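Local coordinates for protein modulator of the activity of Ets CG15085-PA (Drosophila melanogaster, PDB 1SV0) that binds the SAM domain of the transcription repressor Yan through its own SAM domain and probably relieves repression by depolymerising Yan, at residues C[22-30]-C[67-75]. Sequence-based numbering, arbitrary orientation.
Sequences WLINMAVSE and MLYRDFRVR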
ATOM      1  N   TRP C  22      -5.413  10.541  -9.448  1.00 22.10           N
ATOM      2  CA  TRP C  22      -4.177  11.311  -9.248  1.00 23.36           C
ATOM      3  C   TRP C  22      -3.091  10.830 -10.215  1.00 23.13           C
ATOM      4  O   TRP C  22      -2.320  11.628 -10.747  1.00 22.13           O
ATOM      5  CB  TRP C  22      -3.673  11.147  -7.807  1.00 22.45           C
ATOM      6  CG  TRP C  22      -2.249  11.600  -7.588  1.00 23.93           C
ATOM      7  CD1 TRP C  22      -1.771  12.894  -7.625  1.00 24.35           C
ATOM      8  CD2 TRP C  22      -1.122  10.769  -7.282  1.00 22.96           C
ATOM      9  NE1 TRP C  22      -0.426  12.907  -7.358  1.00 22.06           N
ATOM     10  CE2 TRP C  22       0.001  11.622  -7.141  1.00 25.06           C
ATOM     11  CE3 TRP C  22      -0.949   9.385  -7.108  1.00 23.48           C
ATOM     12  CZ2 TRP C  22       1.285  11.132  -6.833  1.00 25.03           C
ATOM     13  CZ3 TRP C  22       0.334   8.894  -6.796  1.00 24.55           C
ATOM     14  CH2 TRP C  22       1.431   9.773  -6.664  1.00 25.21           C
ATOM     15  N   LEU C  23      -3.025   9.519 -10.433  1.00 22.75           N
ATOM     16  CA  LEU C  23      -2.021   8.957 -11.336  1.00 23.85           C
ATOM     17  C   LEU C  23      -2.280   9.416 -12.768  1.00 24.08           C
ATOM     18  O   LEU C  23      -1.350   9.771 -13.497  1.00 21.06           O
ATOM     19  CB  LEU C  23      -2.035   7.425 -11.266  1.00 24.17           C
ATOM     20  CG  LEU C  23      -1.416   6.813 -10.005  1.00 25.69           C
ATOM     21  CD1 LEU C  23      -1.699   5.304  -9.964  1.00 25.86           C
ATOM     22  CD2 LEU C  23       0.090   7.076 -10.005  1.00 24.27           C
ATOM     23  N   ILE C  24      -3.548   9.389 -13.171  1.00 23.98           N
ATOM     24  CA  ILE C  24      -3.925   9.826 -14.513  1.00 25.95           C
ATOM     25  C   ILE C  24      -3.571  11.312 -14.691  1.00 25.25           C
ATOM     26  O   ILE C  24      -3.030  11.704 -15.724  1.00 26.09           O
ATOM     27  CB  ILE C  24      -5.440   9.606 -14.760  1.00 25.90           C
ATOM     28  CG1 ILE C  24      -5.718   8.107 -14.901  1.00 26.14           C
ATOM     29  CG2 ILE C  24      -5.894  10.364 -16.014  1.00 24.93           C
ATOM     30  CD1 ILE C  24      -7.190   7.765 -14.958  1.00 32.10           C
ATOM     31  N   ASN C  25      -3.879  12.131 -13.688  1.00 25.10           N
ATOM     32  CA  ASN C  25      -3.549  13.561 -13.733  1.00 27.65           C
ATOM     33  C   ASN C  25      -2.041  13.778 -13.831  1.00 26.93           C
ATOM     34  O   ASN C  25      -1.577  14.658 -14.559  1.00 26.23           O
ATOM     35  CB  ASN C  25      -4.062  14.292 -12.481  1.00 27.65           C
ATOM     36  CG  ASN C  25      -5.558  14.512 -12.511  1.00 30.52           C
ATOM     37  OD1 ASN C  25      -6.163  14.563 -13.579  1.00 30.23           O
ATOM     38  ND2 ASN C  25      -6.160  14.660 -11.337  1.00 32.95           N
ATOM     39  N   MET C  26      -1.276  12.986 -13.080  1.00 27.07           N
ATOM     40  CA  MET C  26       0.181  13.102 -13.109  1.00 26.03           C
ATOM     41  C   MET C  26       0.719  12.733 -14.487  1.00 26.19           C
ATOM     42  O   MET C  26       1.647  13.371 -14.990  1.00 25.97           O
ATOM     43  CB  MET C  26       0.822  12.190 -12.051  1.00 25.66           C
ATOM     44  CG  MET C  26       0.703  12.712 -10.621  1.00 29.33           C
ATOM     45  SD  MET C  26       1.516  14.322 -10.386  1.00 33.11           S
ATOM     46  CE  MET C  26       3.245  13.899 -10.746  1.00 33.75           C
ATOM     47  N   ALA C  27       0.143  11.701 -15.100  1.00 25.41           N
ATOM     48  CA  ALA C  27       0.587  11.292 -16.435  1.00 26.13           C
ATOM     49  C   ALA C  27       0.346  12.431 -17.433  1.00 26.12           C
ATOM     50  O   ALA C  27       1.214  12.756 -18.248  1.00 25.73           O
ATOM     51  CB  ALA C  27      -0.164  10.034 -16.882  1.00 26.82           C
ATOM     52  N   VAL C  28      -0.836  13.037 -17.360  1.00 25.10           N
ATOM     53  CA  VAL C  28      -1.185  14.141 -18.258  1.00 26.69           C
ATOM     54  C   VAL C  28      -0.262  15.350 -18.014  1.00 27.23           C
ATOM     55  O   VAL C  28       0.256  15.955 -18.954  1.00 24.81           O
ATOM     56  CB  VAL C  28      -2.655  14.572 -18.053  1.00 26.66           C
ATOM     57  CG1 VAL C  28      -2.957  15.827 -18.861  1.00 30.15           C
ATOM     58  CG2 VAL C  28      -3.598  13.432 -18.474  1.00 27.93           C
ATOM     59  N   SER C  29      -0.060  15.679 -16.746  1.00 24.97           N
ATOM     60  CA  SER C  29       0.782  16.801 -16.355  1.00 29.23           C
ATOM     61  C   SER C  29       2.226  16.620 -16.836  1.00 28.29           C
ATOM     62  O   SER C  29       2.820  17.530 -17.410  1.00 26.14           O
ATOM     63  CB  SER C  29       0.756  16.956 -14.824  1.00 28.68           C
ATOM     64  OG  SER C  29       1.621  17.998 -14.408  1.00 36.22           O
ATOM     65  N   GLU C  30       2.764  15.424 -16.625  1.00 29.41           N
ATOM     66  CA  GLU C  30       4.141  15.106 -16.987  1.00 29.41           C
ATOM     67  C   GLU C  30       4.358  14.699 -18.436  1.00 29.99           C
ATOM     68  O   GLU C  30       5.489  14.437 -18.848  1.00 29.39           O
ATOM     69  CB  GLU C  30       4.671  14.005 -16.067  1.00 30.34           C
ATOM     70  CG  GLU C  30       4.883  14.455 -14.637  1.00 33.88           C
ATOM     71  CD  GLU C  30       6.029  15.450 -14.503  1.00 37.41           C
ATOM     72  OE1 GLU C  30       7.153  15.124 -14.937  1.00 37.07           O
ATOM     73  OE2 GLU C  30       5.807  16.554 -13.963  1.00 40.03           O
ATOM     74  N   MET C  67       8.733  11.511  -9.818  1.00 31.75           N
ATOM     75  CA  MET C  67       7.834  12.661  -9.805  1.00 33.31           C
ATOM     76  C   MET C  67       6.560  12.314  -9.047  1.00 31.01           C
ATOM     77  O   MET C  67       5.953  13.182  -8.425  1.00 29.86           O
ATOM     78  CB  MET C  67       7.489  13.108 -11.230  1.00 34.63           C
ATOM     79  CG  MET C  67       8.683  13.640 -12.006  1.00 39.80           C
ATOM     80  SD  MET C  67       9.688  14.765 -11.005  1.00 44.38           S
ATOM     81  CE  MET C  67       8.571  16.162 -10.767  1.00 38.54           C
ATOM     82  N   LEU C  68       6.152  11.046  -9.117  1.00 29.26           N
ATOM     83  CA  LEU C  68       4.963  10.583  -8.398  1.00 28.06           C
ATOM     84  C   LEU C  68       5.255  10.653  -6.900  1.00 28.75           C
ATOM     85  O   LEU C  68       4.449  11.172  -6.108  1.00 26.91           O
ATOM     86  CB  LEU C  68       4.621   9.129  -8.773  1.00 25.70           C
ATOM     87  CG  LEU C  68       4.266   8.830 -10.229  1.00 25.77           C
ATOM     88  CD1 LEU C  68       3.887   7.353 -10.386  1.00 24.52           C
ATOM     89  CD2 LEU C  68       3.116   9.729 -10.665  1.00 25.35           C
ATOM     90  N   TYR C  69       6.413  10.115  -6.518  1.00 29.85           N
ATOM     91  CA  TYR C  69       6.833  10.105  -5.117  1.00 30.61           C
ATOM     92  C   TYR C  69       6.898  11.532  -4.595  1.00 31.66           C
ATOM     93  O   TYR C  69       6.342  11.864  -3.553  1.00 30.80           O
ATOM     94  CB  TYR C  69       8.220   9.471  -4.987  1.00 33.12           C
ATOM     95  CG  TYR C  69       8.798   9.537  -3.587  1.00 34.95           C
ATOM     96  CD1 TYR C  69       8.360   8.669  -2.591  1.00 37.38           C
ATOM     97  CD2 TYR C  69       9.768  10.486  -3.254  1.00 35.93           C
ATOM     98  CE1 TYR C  69       8.875   8.736  -1.292  1.00 39.33           C
ATOM     99  CE2 TYR C  69      10.288  10.566  -1.958  1.00 38.73           C
ATOM    100  CZ  TYR C  69       9.838   9.687  -0.985  1.00 39.27           C
ATOM    101  OH  TYR C  69      10.351   9.750   0.290  1.00 41.97           O
ATOM    102  N   ARG C  70       7.593  12.373  -5.345  1.00 33.88           N
ATOM    103  CA  ARG C  70       7.774  13.769  -4.984  1.00 37.25           C
ATOM    104  C   ARG C  70       6.440  14.494  -4.797  1.00 37.10           C
ATOM    105  O   ARG C  70       6.234  15.169  -3.788  1.00 36.65           O
ATOM    106  CB  ARG C  70       8.602  14.449  -6.069  1.00 40.82           C
ATOM    107  CG  ARG C  70       9.138  15.819  -5.718  1.00 48.81           C
ATOM    108  CD  ARG C  70      10.163  16.240  -6.767  1.00 52.29           C
ATOM    109  NE  ARG C  70      11.240  15.256  -6.878  1.00 56.25           N
ATOM    110  CZ  ARG C  70      12.219  15.313  -7.778  1.00 58.62           C
ATOM    111  NH1 ARG C  70      12.261  16.307  -8.658  1.00 59.58           N
ATOM    112  NH2 ARG C  70      13.161  14.379  -7.793  1.00 58.44           N
ATOM    113  N   ASP C  71       5.542  14.345  -5.768  1.00 34.17           N
ATOM    114  CA  ASP C  71       4.235  14.992  -5.720  1.00 33.79           C
ATOM    115  C   ASP C  71       3.389  14.528  -4.537  1.00 33.23           C
ATOM    116  O   ASP C  71       2.735  15.345  -3.879  1.00 30.88           O
ATOM    117  CB  ASP C  71       3.486  14.742  -7.036  1.00 34.77           C
ATOM    118  CG  ASP C  71       2.218  15.565  -7.157  1.00 37.81           C
ATOM    119  OD1 ASP C  71       1.139  15.085  -6.736  1.00 39.01           O
ATOM    120  OD2 ASP C  71       2.302  16.700  -7.673  1.00 38.67           O
ATOM    121  N   PHE C  72       3.400  13.224  -4.258  1.00 31.26           N
ATOM    122  CA  PHE C  72       2.623  12.698  -3.136  1.00 32.34           C
ATOM    123  C   PHE C  72       3.135  13.257  -1.805  1.00 33.81           C
ATOM    124  O   PHE C  72       2.345  13.641  -0.936  1.00 32.88           O
ATOM    125  CB  PHE C  72       2.673  11.167  -3.092  1.00 30.36           C
ATOM    126  CG  PHE C  72       1.702  10.563  -2.117  1.00 31.41           C
ATOM    127  CD1 PHE C  72       0.364  10.401  -2.459  1.00 30.89           C
ATOM    128  CD2 PHE C  72       2.119  10.181  -0.845  1.00 30.53           C
ATOM    129  CE1 PHE C  72      -0.547   9.865  -1.551  1.00 33.38           C
ATOM    130  CE2 PHE C  72       1.212   9.640   0.075  1.00 31.76           C
ATOM    131  CZ  PHE C  72      -0.118   9.482  -0.277  1.00 31.22           C
ATOM    132  N   ARG C  73       4.454  13.301  -1.650  1.00 35.43           N
ATOM    133  CA  ARG C  73       5.079  13.825  -0.436  1.00 37.67           C
ATOM    134  C   ARG C  73       4.699  15.284  -0.183  1.00 37.48           C
ATOM    135  O   ARG C  73       4.447  15.681   0.957  1.00 34.80           O
ATOM    136  CB  ARG C  73       6.606  13.702  -0.539  1.00 40.78           C
ATOM    137  CG  ARG C  73       7.191  12.584   0.296  1.00 47.56           C
ATOM    138  CD  ARG C  73       6.477  11.280   0.047  1.00 51.57           C
ATOM    139  NE  ARG C  73       6.882  10.247   0.994  1.00 58.02           N
ATOM    140  CZ  ARG C  73       6.716  10.322   2.311  1.00 60.20           C
ATOM    141  NH1 ARG C  73       6.150  11.389   2.860  1.00 61.52           N
ATOM    142  NH2 ARG C  73       7.119   9.323   3.085  1.00 62.42           N
ATOM    143  N   VAL C  74       4.674  16.080  -1.249  1.00 36.92           N
ATOM    144  CA  VAL C  74       4.313  17.487  -1.140  1.00 38.38           C
ATOM    145  C   VAL C  74       2.880  17.604  -0.629  1.00 38.65           C
ATOM    146  O   VAL C  74       2.598  18.387   0.280  1.00 37.50           O
ATOM    147  CB  VAL C  74       4.404  18.198  -2.506  1.00 39.75           C
ATOM    148  CG1 VAL C  74       3.884  19.625  -2.384  1.00 41.02           C
ATOM    149  CG2 VAL C  74       5.844  18.190  -3.002  1.00 40.77           C
ATOM    150  N   ARG C  75       1.980  16.823  -1.220  1.00 36.95           N
ATOM    151  CA  ARG C  75       0.583  16.839  -0.814  1.00 36.01           C
ATOM    152  C   ARG C  75       0.443  16.411   0.644  1.00 36.80           C
ATOM    153  O   ARG C  75      -0.290  17.033   1.417  1.00 35.16           O
ATOM    154  CB  ARG C  75      -0.248  15.917  -1.715  1.00 33.97           C
ATOM    155  CG  ARG C  75      -0.503  16.474  -3.111  1.00 34.58           C
ATOM    156  CD  ARG C  75      -1.156  15.437  -4.014  1.00 32.42           C
ATOM    157  NE  ARG C  75      -1.370  15.937  -5.369  1.00 33.90           N
ATOM    158  CZ  ARG C  75      -2.492  16.512  -5.799  1.00 35.92           C
ATOM    159  NH1 ARG C  75      -3.528  16.669  -4.985  1.00 33.29           N
ATOM    160  NH2 ARG C  75      -2.576  16.929  -7.057  1.00 38.23           N
TER
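In the helical bundle of the SAM domain, Trp22 of helix 16-30 is a knob seated among Leu68, Asp71, Phe72 and Arg75 of the long C-terminal helix 65-80. Its indole NE1 gives a hydrogen bond of 2.8 Å to Asp71 OD1, nearly straight at 162°, lying in the ring plane but coming down on the carboxylate from above its plane. Arg75 NE reaches the same OD1 from the opposite face, on the syn side, in a salt bridge of 3.0 Å, so two donors grip one oxygen and fix the turn of the carboxylate. The positive charge of Arg75 probably favours the ionised aspartate. Trp22 swings its ring across to the other helix because CG stands opposite the backbone N, and Trp22 CZ2, at the ring edge, meets Leu68 O at 3.2 Å. Phe72 turns its edge to one indole face in a T-shaped pair, the centroids of the Phe72 ring and the six-membered ring of Trp22 5.8 Å apart and the planes at 62°. The two short helical segments cross at 119°, their axes 11.1 Å apart at closest approach, a spacing that leaves room for large side chains between them. Leu49 of helix 46-51 touches both Trp22 and Phe72, tying the pair to the rest of the five-helix SAM core, and Asp5 forms a second salt bridge with Arg75. A leucine in place of Trp22 would probably leave Asp71 OD1 without its indole donor and open a gap beside Phe72. Farther along, Leu68 CD2 packs 3.6 Å from Met26 CB, while its CD1 lies against Leu23 CD2. The Met26 side chain curls round, which lays SD 3.5 Å from Asp71 CG and brings CE close to Met67 O. At the exposed end, Glu30 OE1 touches Met67 CG.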